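Local coordinates for protein 6-carboxyhexanoate--coa ligase (Bacillus subtilis, PDB 5FLG) that belongs to the 6-carboxyhexanoate--CoA ligase family and binds phosphoaminophosphonic acid-adenylate ester, magnesium and pimelic acid in a shared site between a small antiparallel sheet and a larger mixed one, at residues V11-S16 / N45-K50; S53-K58 / D196-I201. One frame throughout, in Å; residues are numbered along the deposited sequence.

Contact 1: V11-S16 / N45-K50; sequences VRMRAS and NALLEK. With ANP (phosphoaminophosphonic acid-adenylate ester), chain D.
Leu47 of the helix sits over the strand between Val11 and Met13, whose CB atoms both point toward the helix. Its CD1 branch meets Val11 CG1 at 3.6 Å, the two side chains crossing obliquely, while its CB lies 4.0 Å from Met13 CB and its CD2 is near that same CB. Leucine suits the place because its two methyls reach two strand residues at once; beta-branched valine suits the strand. Met13 supplies length: CG stands anti to the backbone N (chi1 177°), and bends at chi2 and chi3 turn the chain so that CE lies 3.5 Å from the carbonyl O of Leu47 and 4.1 Å from Lys50 CG. The methyl thus packs beside the aliphatic part of Lys50. That lysine runs extended until chi4 (81°), where it turns and places NZ 3.0 Å from O3G of phosphoaminophosphonic acid-adenylate ester, with a weak second bond to O1G. Glu174 forms a salt bridge with the same nitrogen. Strand and helix run nearly parallel, 16° apart, with no hydrogen bond between them. The arrangement is two-layered, helix 40-52 packed on one face of a three-stranded antiparallel sheet, its Lys50 extending into the nucleotide pocket.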
loop_
_atom_site.group_PDB
_atom_site.type_symbol
_atom_site.label_atom_id
_atom_site.label_comp_id
_atom_site.label_asym_id
_atom_site.label_seq_id
_atom_site.Cartn_x
_atom_site.Cartn_y
_atom_site.Cartn_z
ATOM N N VAL A 11 9.015 4.862 -1.649
ATOM C CA VAL A 11 7.546 4.994 -1.738
ATOM C C VAL A 11 7.122 4.447 -3.070
ATOM O O VAL A 11 7.602 4.910 -4.116
ATOM C CB VAL A 11 7.052 6.456 -1.622
ATOM C CG1 VAL A 11 5.541 6.475 -1.440
ATOM C CG2 VAL A 11 7.685 7.169 -0.444
ATOM N N ARG A 12 6.298 3.398 -3.033
ATOM C CA ARG A 12 5.918 2.678 -4.232
ATOM C C ARG A 12 4.411 2.608 -4.374
ATOM O O ARG A 12 3.679 2.615 -3.374
ATOM C CB ARG A 12 6.465 1.237 -4.194
ATOM C CG ARG A 12 7.974 1.174 -4.354
ATOM C CD ARG A 12 8.459 -0.276 -4.351
ATOM N NE ARG A 12 8.272 -0.892 -3.042
ATOM C CZ ARG A 12 8.299 -2.204 -2.819
ATOM N NH1 ARG A 12 8.294 -3.051 -3.835
ATOM N NH2 ARG A 12 8.290 -2.664 -1.582
ATOM N N MET A 13 3.974 2.507 -5.624
ATOM C CA MET A 13 2.572 2.483 -5.954
ATOM C C MET A 13 2.383 1.535 -7.120
ATOM O O MET A 13 3.097 1.605 -8.100
ATOM C CB MET A 13 2.062 3.886 -6.357
ATOM C CG MET A 13 0.593 3.927 -6.804
ATOM S SD MET A 13 0.302 3.659 -8.582
ATOM C CE MET A 13 1.087 5.077 -9.304
ATOM N N ARG A 14 1.264 0.832 -7.110
ATOM C CA ARG A 14 0.789 0.242 -8.312
ATOM C C ARG A 14 -0.729 0.258 -8.363
ATOM O O ARG A 14 -1.416 0.276 -7.330
ATOM C CB ARG A 14 1.314 -1.188 -8.392
ATOM C CG ARG A 14 0.864 -2.033 -7.238
ATOM C CD ARG A 14 1.714 -3.295 -7.204
ATOM N NE ARG A 14 1.191 -4.314 -6.305
ATOM C CZ ARG A 14 1.956 -5.063 -5.515
ATOM N NH1 ARG A 14 3.274 -4.859 -5.442
ATOM N NH2 ARG A 14 1.392 -5.992 -4.755
ATOM N N ALA A 15 -1.244 0.200 -9.579
ATOM C CA ALA A 15 -2.668 0.331 -9.775
ATOM C C ALA A 15 -3.086 -0.533 -10.941
ATOM O O ALA A 15 -2.366 -0.647 -11.933
ATOM C CB ALA A 15 -3.055 1.795 -10.028
ATOM N N SER A 16 -4.304 -1.052 -10.856
ATOM C CA SER A 16 -4.835 -1.899 -11.892
ATOM C C SER A 16 -6.344 -1.784 -11.996
ATOM O O SER A 16 -6.981 -1.206 -11.134
ATOM C CB SER A 16 -4.444 -3.355 -11.613
ATOM O OG SER A 16 -4.893 -3.738 -10.337
ATOM N N ASN A 45 0.635 11.809 -2.421
ATOM C CA ASN A 45 -0.356 12.429 -3.303
ATOM C C ASN A 45 0.034 12.439 -4.786
ATOM O O ASN A 45 -0.814 12.260 -5.659
ATOM C CB ASN A 45 -0.656 13.841 -2.822
ATOM C CG ASN A 45 -1.692 13.848 -1.728
ATOM O OD1 ASN A 45 -2.845 13.562 -1.994
ATOM N ND2 ASN A 45 -1.265 13.974 -0.484
ATOM N N ALA A 46 1.317 12.614 -5.096
ATOM C CA ALA A 46 1.723 12.597 -6.486
ATOM C C ALA A 46 1.498 11.206 -7.068
ATOM O O ALA A 46 1.037 11.066 -8.207
ATOM C CB ALA A 46 3.178 13.037 -6.684
ATOM N N LEU A 47 1.808 10.178 -6.296
ATOM C CA LEU A 47 1.584 8.801 -6.763
ATOM C C LEU A 47 0.086 8.504 -6.876
ATOM O O LEU A 47 -0.347 7.842 -7.804
ATOM C CB LEU A 47 2.268 7.803 -5.849
ATOM C CG LEU A 47 3.807 7.811 -5.948
ATOM C CD1 LEU A 47 4.446 7.025 -4.821
ATOM C CD2 LEU A 47 4.249 7.267 -7.288
ATOM N N LEU A 48 -0.686 8.889 -5.874
ATOM C CA LEU A 48 -2.132 8.676 -5.951
ATOM C C LEU A 48 -2.648 9.256 -7.252
ATOM O O LEU A 48 -3.302 8.564 -8.032
ATOM C CB LEU A 48 -2.844 9.303 -4.758
ATOM C CG LEU A 48 -4.368 9.178 -4.729
ATOM C CD1 LEU A 48 -4.796 7.727 -4.735
ATOM C CD2 LEU A 48 -4.917 9.890 -3.503
ATOM N N GLU A 49 -2.306 10.509 -7.516
ATOM C CA GLU A 49 -2.862 11.243 -8.650
ATOM C C GLU A 49 -2.394 10.647 -9.980
ATOM O O GLU A 49 -3.125 10.586 -10.972
ATOM C CB GLU A 49 -2.451 12.719 -8.547
ATOM C CG GLU A 49 -2.679 13.538 -9.805
ATOM C CD GLU A 49 -4.148 13.612 -10.228
ATOM O OE1 GLU A 49 -4.963 12.779 -9.770
ATOM O OE2 GLU A 49 -4.477 14.469 -11.083
ATOM N N LYS A 50 -1.157 10.187 -10.000
ATOM C CA LYS A 50 -0.615 9.547 -11.175
ATOM C C LYS A 50 -1.405 8.303 -11.513
ATOM O O LYS A 50 -1.772 8.069 -12.661
ATOM C CB LYS A 50 0.844 9.221 -10.878
ATOM C CG LYS A 50 1.510 8.255 -11.794
ATOM C CD LYS A 50 2.944 8.119 -11.284
ATOM C CE LYS A 50 3.718 7.056 -12.036
ATOM N NZ LYS A 50 4.178 7.674 -13.297
HETATM P PG ANP D . 3.116 4.963 -15.603
HETATM O O1G ANP D . 2.065 5.422 -14.630
HETATM O O2G ANP D . 2.679 5.115 -17.034
HETATM O O3G ANP D . 4.489 5.515 -15.391
HETATM P PB ANP D . 4.636 2.410 -15.642
HETATM O O1B ANP D . 5.767 3.115 -14.983
HETATM O O2B ANP D . 4.247 1.011 -15.339
HETATM N N3B ANP D . 3.184 3.282 -15.297
HETATM P PA ANP D . 5.794 3.480 -18.050
HETATM O O1A ANP D . 5.196 3.955 -19.292
HETATM O O2A ANP D . 6.492 4.390 -17.080
HETATM O O3A ANP D . 4.776 2.523 -17.251
HETATM O "O5'" ANP D . 6.878 2.337 -18.542
HETATM C "C5'" ANP D . 6.643 1.582 -19.698
HETATM C "C4'" ANP D . 6.943 0.109 -19.413
HETATM O "O4'" ANP D . 8.286 -0.002 -18.924
HETATM C "C3'" ANP D . 6.035 -0.463 -18.336
HETATM O "O3'" ANP D . 4.881 -1.077 -18.897
HETATM C "C2'" ANP D . 6.898 -1.515 -17.703
HETATM O "O2'" ANP D . 6.884 -2.678 -18.532
HETATM C "C1'" ANP D . 8.256 -0.877 -17.789
HETATM N N9 ANP D . 8.532 -0.184 -16.526
HETATM C C8 ANP D . 8.001 1.006 -16.072
HETATM N N7 ANP D . 8.573 1.351 -14.895
HETATM C C5 ANP D . 9.446 0.348 -14.573
HETATM C C6 ANP D . 10.354 0.025 -13.460
HETATM N N6 ANP D . 10.468 0.815 -12.388
HETATM N N1 ANP D . 11.096 -1.103 -13.530
HETATM C C2 ANP D . 10.987 -1.939 -14.569
HETATM N N3 ANP D . 10.242 -1.702 -15.661
HETATM C C4 ANP D . 9.390 -0.648 -15.646
#

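Contact 2: S53-K58 / D196-I201; sequences SHSRGK and DDPDYI. With MG (magnesium ion), chain F; ANP (phosphoaminophosphonic acid-adenylate ester), chain D; PML (pimelic acid), chain C.
Arg56 reaches across to Asp196 with a side chain bent at chi3. Its NH1 donates to the main-chain O of Asp196 at 2.9 Å, from above the carbonyl plane but within the plane of the guanidinium. The carboxylate of the same aspartate lies over one face of that guanidinium, OD2 above its centre and the two planes 22° apart; the long salt bridge from NE to OD2 is therefore one of charge, with no N-H aimed at the oxygen. NH2 has its own acceptor, His27 O.

The dense part is the inner side, around magnesium. Asp196 OD1 and Asp197 OD1 each bind the metal at 2.2 Å, joined by O2G and O1A of phosphoaminophosphonic acid-adenylate ester and a water. His54 CE1 approaches Asp197 OD1 edge-on at 3.1 Å, ring and carboxylate 82° apart, while NE2 donates almost straight to O2G at 2.8 Å (171°). At the other ring nitrogen, ND1 accepts Arg56 N in plane, which, with the bond from NE2, helps to fix the ring's rotation. Arg171 pairs with Asp197 OD2.

Pro198 packs closely against Ser55 OG; beyond it the contact opens to solvent at exposed Asp199, whose OD1 accepts from Ser55 OG, from above the carboxylate plane. Serine, short and polar, suits this turn-to-turn meeting.

Magnesium, held by the two aspartates, probably offsets the negative charge gathered by the carboxylates and the phosphates, while His54, held by its neighbour's N-H, presents a directed donor to the terminal phosphate group.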
loop_
_atom_site.group_PDB
_atom_site.type_symbol
_atom_site.label_atom_id
_atom_site.label_comp_id
_atom_site.label_asym_id
_atom_site.label_seq_id
_atom_site.Cartn_x
_atom_site.Cartn_y
_atom_site.Cartn_z
ATOM N N SER A 53 -5.321 9.400 -12.725
ATOM C CA SER A 53 -5.583 10.168 -13.920
ATOM C C SER A 53 -4.878 9.524 -15.111
ATOM O O SER A 53 -4.372 10.212 -15.974
ATOM C CB SER A 53 -5.057 11.590 -13.720
ATOM O OG SER A 53 -3.653 11.542 -13.521
ATOM N N HIS A 54 -4.758 8.205 -15.126
ATOM C CA HIS A 54 -3.933 7.572 -16.137
ATOM C C HIS A 54 -4.717 7.393 -17.438
ATOM O O HIS A 54 -5.866 6.981 -17.422
ATOM C CB HIS A 54 -3.394 6.235 -15.645
ATOM C CG HIS A 54 -2.126 5.823 -16.318
ATOM N ND1 HIS A 54 -2.080 5.502 -17.656
ATOM C CD2 HIS A 54 -0.841 5.902 -15.911
ATOM C CE1 HIS A 54 -0.830 5.259 -18.002
ATOM N NE2 HIS A 54 -0.054 5.531 -16.969
ATOM N N SER A 55 -4.039 7.596 -18.564
ATOM C CA SER A 55 -4.628 7.398 -19.882
ATOM C C SER A 55 -4.970 5.932 -20.186
ATOM O O SER A 55 -5.672 5.656 -21.144
ATOM C CB SER A 55 -3.656 7.907 -20.949
ATOM O OG SER A 55 -2.469 7.097 -21.009
ATOM N N ARG A 56 -4.409 4.981 -19.440
ATOM C CA ARG A 56 -4.769 3.593 -19.642
ATOM C C ARG A 56 -6.098 3.262 -18.922
ATOM O O ARG A 56 -6.588 2.146 -19.001
ATOM C CB ARG A 56 -3.636 2.662 -19.182
ATOM C CG ARG A 56 -2.420 2.702 -20.103
ATOM C CD ARG A 56 -1.193 1.990 -19.549
ATOM N NE ARG A 56 -1.432 0.596 -19.207
ATOM C CZ ARG A 56 -1.326 -0.424 -20.052
ATOM N NH1 ARG A 56 -1.046 -0.211 -21.330
ATOM N NH2 ARG A 56 -1.622 -1.651 -19.644
ATOM N N GLY A 57 -6.678 4.238 -18.228
ATOM C CA GLY A 57 -7.992 4.081 -17.611
ATOM C C GLY A 57 -7.983 4.267 -16.094
ATOM O O GLY A 57 -6.931 4.454 -15.464
ATOM N N LYS A 58 -9.151 4.096 -15.493
ATOM C CA LYS A 58 -9.356 4.338 -14.062
ATOM C C LYS A 58 -9.169 3.025 -13.285
ATOM O O LYS A 58 -9.750 2.006 -13.632
ATOM C CB LYS A 58 -10.769 4.893 -13.844
ATOM C CG LYS A 58 -11.361 4.603 -12.479
ATOM C CD LYS A 58 -12.861 4.869 -12.436
ATOM C CE LYS A 58 -13.541 4.006 -11.380
ATOM N NZ LYS A 58 -14.923 4.486 -11.106
ATOM N N ASP A 196 3.848 2.051 -22.573
ATOM C CA ASP A 196 2.564 1.378 -22.778
ATOM C C ASP A 196 1.377 2.383 -22.654
ATOM O O ASP A 196 0.227 1.970 -22.719
ATOM C CB ASP A 196 2.372 0.228 -21.787
ATOM C CG ASP A 196 2.530 0.681 -20.315
ATOM O OD1 ASP A 196 3.068 1.792 -20.085
ATOM O OD2 ASP A 196 2.118 -0.069 -19.394
ATOM N N ASP A 197 1.655 3.675 -22.639
ATOM C CA ASP A 197 0.556 4.689 -22.679
ATOM C C ASP A 197 0.064 4.933 -24.129
ATOM O O ASP A 197 0.871 5.134 -25.031
ATOM C CB ASP A 197 1.043 6.018 -22.124
ATOM C CG ASP A 197 1.527 5.942 -20.668
ATOM O OD1 ASP A 197 1.459 4.881 -19.995
ATOM O OD2 ASP A 197 2.082 6.967 -20.216
ATOM N N PRO A 198 -1.260 5.109 -24.326
ATOM C CA PRO A 198 -1.738 5.321 -25.691
ATOM C C PRO A 198 -1.366 6.692 -26.245
ATOM O O PRO A 198 -1.406 6.911 -27.447
ATOM C CB PRO A 198 -3.263 5.157 -25.565
ATOM C CG PRO A 198 -3.558 5.416 -24.132
ATOM C CD PRO A 198 -2.369 4.873 -23.382
ATOM N N ASP A 199 -0.911 7.585 -25.395
ATOM C CA ASP A 199 -0.816 8.986 -25.790
ATOM C C ASP A 199 0.624 9.457 -25.657
ATOM O O ASP A 199 0.878 10.659 -25.635
ATOM C CB ASP A 199 -1.727 9.845 -24.927
ATOM C CG ASP A 199 -1.540 9.569 -23.437
ATOM O OD1 ASP A 199 -0.929 8.525 -23.042
ATOM O OD2 ASP A 199 -1.963 10.433 -22.657
ATOM N N TYR A 200 1.573 8.519 -25.714
ATOM C CA TYR A 200 2.992 8.899 -25.692
ATOM C C TYR A 200 3.859 7.922 -26.469
ATOM O O TYR A 200 3.909 6.722 -26.140
ATOM C CB TYR A 200 3.460 8.982 -24.255
ATOM C CG TYR A 200 4.728 9.758 -24.095
ATOM C CD1 TYR A 200 4.719 11.151 -24.091
ATOM C CD2 TYR A 200 5.964 9.100 -24.041
ATOM C CE1 TYR A 200 5.889 11.875 -23.936
ATOM C CE2 TYR A 200 7.147 9.815 -23.973
ATOM C CZ TYR A 200 7.114 11.193 -23.919
ATOM O OH TYR A 200 8.282 11.887 -23.746
ATOM N N ILE A 201 4.431 8.404 -27.573
ATOM C CA ILE A 201 5.068 7.525 -28.554
ATOM C C ILE A 201 6.593 7.605 -28.581
ATOM O O ILE A 201 7.254 6.866 -29.320
ATOM C CB ILE A 201 4.526 7.790 -29.956
ATOM C CG1 ILE A 201 4.908 9.194 -30.422
ATOM C CG2 ILE A 201 3.019 7.633 -29.969
ATOM C CD1 ILE A 201 4.710 9.397 -31.909
HETATM MG MG MG F . 2.720 3.542 -18.725
HETATM P PG ANP D . 3.116 4.963 -15.603
HETATM O O1G ANP D . 2.065 5.422 -14.630
HETATM O O2G ANP D . 2.679 5.115 -17.034
HETATM O O3G ANP D . 4.489 5.515 -15.391
HETATM P PB ANP D . 4.636 2.410 -15.642
HETATM O O1B ANP D . 5.767 3.115 -14.983
HETATM O O2B ANP D . 4.247 1.011 -15.339
HETATM N N3B ANP D . 3.184 3.282 -15.297
HETATM P PA ANP D . 5.794 3.480 -18.050
HETATM O O1A ANP D . 5.196 3.955 -19.292
HETATM O O2A ANP D . 6.492 4.390 -17.080
HETATM O O3A ANP D . 4.776 2.523 -17.251
HETATM O "O5'" ANP D . 6.878 2.337 -18.542
HETATM C "C5'" ANP D . 6.643 1.582 -19.698
HETATM C "C4'" ANP D . 6.943 0.109 -19.413
HETATM O "O4'" ANP D . 8.286 -0.002 -18.924
HETATM C "C3'" ANP D . 6.035 -0.463 -18.336
HETATM O "O3'" ANP D . 4.881 -1.077 -18.897
HETATM C "C2'" ANP D . 6.898 -1.515 -17.703
HETATM O "O2'" ANP D . 6.884 -2.678 -18.532
HETATM C "C1'" ANP D . 8.256 -0.877 -17.789
HETATM N N9 ANP D . 8.532 -0.184 -16.526
HETATM C C8 ANP D . 8.001 1.006 -16.072
HETATM N N7 ANP D . 8.573 1.351 -14.895
HETATM C C5 ANP D . 9.446 0.348 -14.573
HETATM C C6 ANP D . 10.354 0.025 -13.460
HETATM N N6 ANP D . 10.468 0.815 -12.388
HETATM N N1 ANP D . 11.096 -1.103 -13.530
HETATM C C2 ANP D . 10.987 -1.939 -14.569
HETATM N N3 ANP D . 10.242 -1.702 -15.661
HETATM C C4 ANP D . 9.390 -0.648 -15.646
HETATM C C1 PML C . 11.391 10.136 -22.834
HETATM O O11 PML C . 12.645 10.360 -22.831
HETATM O O12 PML C . 10.569 11.037 -23.227
HETATM C C2 PML C . 10.957 8.660 -22.755
HETATM C C3 PML C . 9.967 8.276 -21.667
HETATM C C4 PML C . 9.038 7.114 -22.060
HETATM C C5 PML C . 8.970 5.981 -21.053
HETATM C C6 PML C . 7.556 5.541 -20.684
HETATM C C7 PML C . 6.737 6.680 -20.073
HETATM O O71 PML C . 7.154 7.237 -19.030
HETATM O O72 PML C . 5.610 6.953 -20.558
HETATM O O HOH W 1 1.445 2.001 -17.211
#

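The two contacts follow one another along the chain: contact 1 ends on helix 40-52, and the loop leaving that helix opens contact 2. Contact 1 is a buried layer within the small antiparallel sheet unit, apolar except for the lysine at its edge. Contact 2 is partly buried and built from loops, joining that unit to the loop after strand 188-194 of the large mixed sheet; its chemistry is polar, charged and metal-bound. Both touch phosphoaminophosphonic acid-adenylate ester at its terminal phosphate, Lys50 through one pair of oxygens and His54 through the third. Regular packing thus places one donor, and a turn the other, although the centres lie about 14 Å apart.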